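Local coordinates for DUF1611 domain-containing protein (PDB 2OBN) that is of unknown function but pairs a Rossmann-like domain with a P-loop NTPase-type domain, and so may bind a nucleotide, at residues B[151-155]-B[252-256]; B[176-182]-B[339-344]. The protein carries 2 engineered substitutions. All coordinates share one frame; numbering follows the deposited sequence.

Contact 1: residues B[151-155]-B[252-256]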
loop_
_atom_site.group_PDB
_atom_site.type_symbol
_atom_site.label_atom_id
_atom_site.label_comp_id
_atom_site.label_asym_id
_atom_site.label_seq_id
_atom_site.Cartn_x
_atom_site.Cartn_y
_atom_site.Cartn_z
ATOM N N PRO B 151 8.328 -9.574 22.545
ATOM C CA PRO B 151 8.860 -9.019 23.789
ATOM C C PRO B 151 9.710 -7.785 23.599
ATOM O O PRO B 151 9.818 -6.970 24.499
ATOM C CB PRO B 151 9.735 -10.165 24.324
ATOM C CG PRO B 151 10.240 -10.846 23.071
ATOM C CD PRO B 151 9.074 -10.783 22.118
ATOM N N CYS B 152 10.316 -7.659 22.434
ATOM C CA CYS B 152 11.175 -6.536 22.118
ATOM C C CYS B 152 10.428 -5.231 21.909
ATOM O O CYS B 152 9.237 -5.214 21.647
ATOM C CB CYS B 152 11.912 -6.838 20.816
ATOM S SG CYS B 152 10.825 -6.982 19.376
ATOM N N ARG B 153 11.149 -4.132 22.054
ATOM C CA ARG B 153 10.610 -2.821 21.676
ATOM C C ARG B 153 10.672 -2.764 20.152
ATOM O O ARG B 153 11.551 -3.387 19.527
ATOM C CB ARG B 153 11.406 -1.675 22.291
ATOM C CG ARG B 153 11.038 -1.373 23.739
ATOM C CD ARG B 153 11.838 -0.183 24.236
ATOM N NE ARG B 153 11.233 0.462 25.405
ATOM C CZ ARG B 153 11.351 0.038 26.656
ATOM N NH1 ARG B 153 12.034 -1.063 26.950
ATOM N NH2 ARG B 153 10.752 0.711 27.625
ATOM N N ARG B 154 9.712 -2.055 19.567
ATOM C CA ARG B 154 9.611 -1.898 18.129
ATOM C C ARG B 154 9.405 -0.411 17.848
ATOM O O ARG B 154 8.327 0.140 18.074
ATOM C CB ARG B 154 8.494 -2.763 17.574
ATOM C CG ARG B 154 8.703 -4.249 17.891
ATOM C CD ARG B 154 7.562 -5.113 17.499
ATOM N NE ARG B 154 6.309 -4.735 18.144
ATOM C CZ ARG B 154 5.950 -5.052 19.385
ATOM N NH1 ARG B 154 6.739 -5.772 20.167
ATOM N NH2 ARG B 154 4.766 -4.640 19.848
ATOM N N VAL B 155 10.483 0.216 17.380
ATOM C CA VAL B 155 10.546 1.639 17.132
ATOM C C VAL B 155 10.557 1.922 15.641
ATOM O O VAL B 155 11.460 1.482 14.921
ATOM C CB VAL B 155 11.837 2.248 17.749
ATOM C CG1 VAL B 155 11.801 3.780 17.687
ATOM C CG2 VAL B 155 12.027 1.765 19.201
ATOM N N SER B 252 4.367 -3.753 11.892
ATOM C CA SER B 252 5.335 -3.774 12.985
ATOM C C SER B 252 4.730 -3.618 14.360
ATOM O O SER B 252 5.405 -3.926 15.329
ATOM C CB SER B 252 6.395 -2.691 12.789
ATOM O OG SER B 252 5.850 -1.385 12.883
ATOM N N GLN B 253 3.486 -3.139 14.460
ATOM C CA GLN B 253 2.822 -2.945 15.762
ATOM C C GLN B 253 3.790 -2.210 16.696
ATOM O O GLN B 253 4.120 -2.691 17.775
ATOM C CB GLN B 253 2.404 -4.300 16.344
ATOM C CG GLN B 253 1.392 -5.053 15.490
ATOM C CD GLN B 253 -0.027 -4.486 15.598
ATOM O OE1 GLN B 253 -0.678 -4.622 16.635
ATOM N NE2 GLN B 253 -0.523 -3.905 14.515
ATOM N N PRO B 254 4.227 -1.012 16.291
ATOM C CA PRO B 254 5.304 -0.365 17.047
ATOM C C PRO B 254 4.964 -0.049 18.496
ATOM O O PRO B 254 3.802 0.230 18.823
ATOM C CB PRO B 254 5.552 0.941 16.262
ATOM C CG PRO B 254 4.300 1.185 15.449
ATOM C CD PRO B 254 3.703 -0.168 15.200
ATOM N N THR B 255 5.983 -0.085 19.352
ATOM C CA THR B 255 5.829 0.282 20.773
ATOM C C THR B 255 6.077 1.796 20.957
ATOM O O THR B 255 5.479 2.426 21.826
ATOM C CB THR B 255 6.741 -0.570 21.674
ATOM O OG1 THR B 255 8.086 -0.503 21.195
ATOM C CG2 THR B 255 6.294 -2.015 21.648
ATOM N N GLN B 256 6.957 2.366 20.141
ATOM C CA GLN B 256 7.234 3.812 20.152
ATOM C C GLN B 256 7.478 4.319 18.730
ATOM O O GLN B 256 7.941 3.573 17.859
ATOM C CB GLN B 256 8.483 4.171 20.977
ATOM C CG GLN B 256 8.450 3.866 22.480
ATOM C CD GLN B 256 8.633 2.399 22.814
ATOM O OE1 GLN B 256 9.237 1.642 22.051
ATOM N NE2 GLN B 256 8.098 1.984 23.959
#
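Arg-154 and Thr-255 hold the start of strand 153-159 against the turn that leads from helix 245-252 into strand 256-262. Two bonds run in opposite senses: Arg-154 N donates to the hydroxyl Thr-255 OG1 at 2.8 Å, close to straight at 166°, and Thr-255 N donates to Arg-154 O at 2.7 Å, in the carbonyl plane and on a lone pair. Gln-256 N adds a weak bond to the same Arg-154 O, and the parallel bridge of Val-155 with Gln-256 opens here, with Val-155 CA 3.3 Å from Gln-256 O in a CH...O contact. With chi1 at 53°, Thr-255 OG1 lies between its own backbone N and carbonyl carbon, where it accepts from Arg-154 and donates to Gln-256 OE1 at 2.6 Å.

The side chain of Arg-154, bent at chi3 (-59°), runs along the turn. Arg-154 NE and NH2 grip Gln-253 O side-on, at 3.0 and 2.9 Å. Thr-255 CG2 sits over one guanidinium face, 3.5 Å from Arg-154 NH2. The buried cation thus holds Gln-253 O, just past the helix end, firmly and the last helical carbonyl, Ser-252 O, weakly through NE; the negative pole of the helix dipole probably favours its charge. A leucine in place of Arg-154 would probably leave Gln-253 O without the two guanidinium donors.

Gln-256 OE1 also lies near Arg-153 CG and CD. Arg-153 NH2 makes a salt bridge to the terminal carboxylate of Asn-349, whose side chain takes Gln-256 NE2. Strands 153-159 and 256-262 are adjacent in the parallel sheet of the P-loop-type domain, with 228-231 on the other side of 153-159; helix 208-222 packs on Arg-154 and Ser-252, and helix 340-347 meets Arg-153, Val-155 and Gln-256.

Contact 2: residues B[176-182]-B[339-344]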
loop_
_atom_site.group_PDB
_atom_site.type_symbol
_atom_site.label_atom_id
_atom_site.label_comp_id
_atom_site.label_asym_id
_atom_site.label_seq_id
_atom_site.Cartn_x
_atom_site.Cartn_y
_atom_site.Cartn_z
ATOM N N ALA B 176 23.322 3.663 18.833
ATOM C CA ALA B 176 23.315 4.129 20.232
ATOM C C ALA B 176 22.873 3.019 21.175
ATOM O O ALA B 176 23.463 2.848 22.238
ATOM C CB ALA B 176 22.412 5.334 20.407
ATOM N N ALA B 177 21.830 2.283 20.798
ATOM C CA ALA B 177 21.371 1.148 21.613
ATOM C C ALA B 177 22.445 0.061 21.724
ATOM O O ALA B 177 22.598 -0.559 22.783
ATOM C CB ALA B 177 20.111 0.570 21.044
ATOM N N LYS B 178 23.164 -0.181 20.627
ATOM C CA LYS B 178 24.250 -1.178 20.605
ATOM C C LYS B 178 25.407 -0.750 21.511
ATOM O O LYS B 178 26.004 -1.570 22.240
ATOM C CB LYS B 178 24.783 -1.377 19.174
ATOM C CG LYS B 178 25.810 -2.500 19.076
ATOM C CD LYS B 178 26.362 -2.725 17.676
ATOM C CE LYS B 178 27.381 -3.881 17.731
ATOM N NZ LYS B 178 28.069 -4.172 16.438
ATOM N N LEU B 179 25.734 0.532 21.440
ATOM C CA LEU B 179 26.830 1.098 22.218
ATOM C C LEU B 179 26.567 0.956 23.707
ATOM O O LEU B 179 27.500 0.738 24.501
ATOM C CB LEU B 179 27.049 2.577 21.852
ATOM C CG LEU B 179 28.262 3.275 22.472
ATOM C CD1 LEU B 179 29.582 2.680 22.015
ATOM C CD2 LEU B 179 28.231 4.729 22.114
ATOM N N ARG B 180 25.293 1.057 24.076
ATOM C CA ARG B 180 24.896 0.979 25.473
ATOM C C ARG B 180 24.583 -0.415 25.989
ATOM O O ARG B 180 24.133 -0.553 27.124
ATOM C CB ARG B 180 23.789 1.994 25.751
ATOM C CG ARG B 180 24.379 3.407 25.715
ATOM C CD ARG B 180 23.342 4.462 25.662
ATOM N NE ARG B 180 22.424 4.421 26.790
ATOM C CZ ARG B 180 21.376 5.232 26.921
ATOM N NH1 ARG B 180 21.114 6.154 25.993
ATOM N NH2 ARG B 180 20.597 5.121 27.984
ATOM N N GLY B 181 24.829 -1.436 25.166
ATOM C CA GLY B 181 24.709 -2.823 25.597
ATOM C C GLY B 181 23.450 -3.575 25.296
ATOM O O GLY B 181 23.293 -4.706 25.750
ATOM N N TRP B 182 22.543 -2.957 24.560
ATOM C CA TRP B 182 21.326 -3.628 24.155
ATOM C C TRP B 182 21.566 -4.474 22.907
ATOM O O TRP B 182 22.400 -4.135 22.058
ATOM C CB TRP B 182 20.207 -2.627 23.858
ATOM C CG TRP B 182 19.474 -2.136 25.062
ATOM C CD1 TRP B 182 18.571 -2.832 25.790
ATOM C CD2 TRP B 182 19.531 -0.833 25.641
ATOM N NE1 TRP B 182 18.074 -2.061 26.807
ATOM C CE2 TRP B 182 18.645 -0.823 26.737
ATOM C CE3 TRP B 182 20.238 0.325 25.342
ATOM C CZ2 TRP B 182 18.459 0.302 27.547
ATOM C CZ3 TRP B 182 20.048 1.446 26.146
ATOM C CH2 TRP B 182 19.164 1.423 27.233
ATOM N N ALA B 339 22.310 10.350 19.275
ATOM C CA ALA B 339 20.961 9.830 19.444
ATOM C C ALA B 339 20.509 9.563 20.878
ATOM O O ALA B 339 19.340 9.202 21.074
ATOM C CB ALA B 339 20.821 8.552 18.626
ATOM N N ASP B 340 21.389 9.726 21.873
ATOM C CA ASP B 340 21.033 9.347 23.267
ATOM C C ASP B 340 19.779 10.015 23.835
ATOM O O ASP B 340 19.008 9.381 24.556
ATOM C CB ASP B 340 22.225 9.529 24.228
ATOM C CG ASP B 340 23.272 8.409 24.110
ATOM O OD1 ASP B 340 22.951 7.286 23.674
ATOM O OD2 ASP B 340 24.428 8.649 24.485
ATOM N N VAL B 341 19.586 11.288 23.516
ATOM C CA VAL B 341 18.394 12.028 23.946
ATOM C C VAL B 341 17.103 11.315 23.499
ATOM O O VAL B 341 16.156 11.231 24.271
ATOM C CB VAL B 341 18.454 13.491 23.428
ATOM C CG1 VAL B 341 17.112 14.197 23.515
ATOM C CG2 VAL B 341 19.531 14.272 24.205
ATOM N N LEU B 342 17.075 10.780 22.280
ATOM C CA LEU B 342 15.883 10.071 21.787
ATOM C C LEU B 342 15.850 8.584 22.178
ATOM O O LEU B 342 14.771 8.002 22.313
ATOM C CB LEU B 342 15.723 10.259 20.280
ATOM C CG LEU B 342 15.624 11.714 19.815
ATOM C CD1 LEU B 342 15.455 11.775 18.299
ATOM C CD2 LEU B 342 14.491 12.480 20.508
ATOM N N LEU B 343 17.020 7.971 22.370
ATOM C CA LEU B 343 17.068 6.579 22.819
ATOM C C LEU B 343 16.512 6.513 24.233
ATOM O O LEU B 343 15.733 5.617 24.544
ATOM C CB LEU B 343 18.477 5.998 22.770
ATOM C CG LEU B 343 18.572 4.543 23.273
ATOM C CD1 LEU B 343 17.666 3.598 22.481
ATOM C CD2 LEU B 343 20.017 4.077 23.199
ATOM N N ASP B 344 16.905 7.465 25.081
ATOM C CA ASP B 344 16.361 7.550 26.436
ATOM C C ASP B 344 14.839 7.700 26.389
ATOM O O ASP B 344 14.141 7.060 27.165
ATOM C CB ASP B 344 16.968 8.740 27.198
ATOM C CG ASP B 344 18.445 8.551 27.512
ATOM O OD1 ASP B 344 18.917 7.408 27.441
ATOM O OD2 ASP B 344 19.140 9.541 27.860
HETATM O O HOH W 1 24.599 5.540 23.084
#
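Arg-180 leaves its backbone with CG anti to the carbonyl carbon (chi1 -71°) and bends at chi3, which swings its guanidinium across to Asp-340 and Asp-344, while Leu-343, with CG anti to the backbone N, sends CD2 the opposite way. The result is a helix-helix contact with a salt-bridge network along one side, formed where helix 166-179 ends in a Schellman motif with Gly-181 as its C-prime residue.

Asp-340 and Asp-344 lie one turn apart on helix 340-347 and present their OD1 atoms to the edge of the guanidinium. Arg-180 NH1 and NH2 grip Asp-344 OD1 end-on, each at 2.9 Å, NH2 nearly along the C-O bond. Arg-180 NH1 also meets Asp-340 OD1 at 3.2 Å, from above the carboxylate plane. Both carboxylates are turned steeply against the guanidinium, by 77° for Asp-344 and 83° for Asp-340, so neither pair is a flat two-on-two bridge. The guanidinium charge probably helps keep both aspartates ionised.

Beneath the charges the packing is apolar. Leu-343 CD2 lies 4.0 Å from Trp-182 CZ3. The same methyl touches Ala-176 CB and Ala-177 CB and comes close to Arg-180 NH1. Ala-176 CB meets Ala-339 CB, small side chains that let the helices come near; Ala-339 rests as well on Leu-173 and Val-334. A water bridges the two segments, donating to Ala-176 O at 3.0 Å and to Asp-340 OD1 at 2.5 Å, the latter doubtfully short.

In the fold
Contacts 1 and 2 both lie in the P-loop-type domain, on the same side of the chain's centre, with centres 15 Å apart and nearest atoms about 6 Å apart, not touching. Their segments alternate along the chain: 151-155, 176-182, 252-256, then 339-344. Strand 153-159 and helix 166-179 are consecutive, so the first half of each contact comes from one strand-helix unit. Contact 1 lies where neighbouring strands 153-159 and 256-262 of the parallel sheet begin; contact 2 lies between helices 166-179 and 340-347. Helix 340-347 also packs on residues of contact 1, so one C-terminal helix touches both the strand starts of contact 1 and helix 166-179 of contact 2.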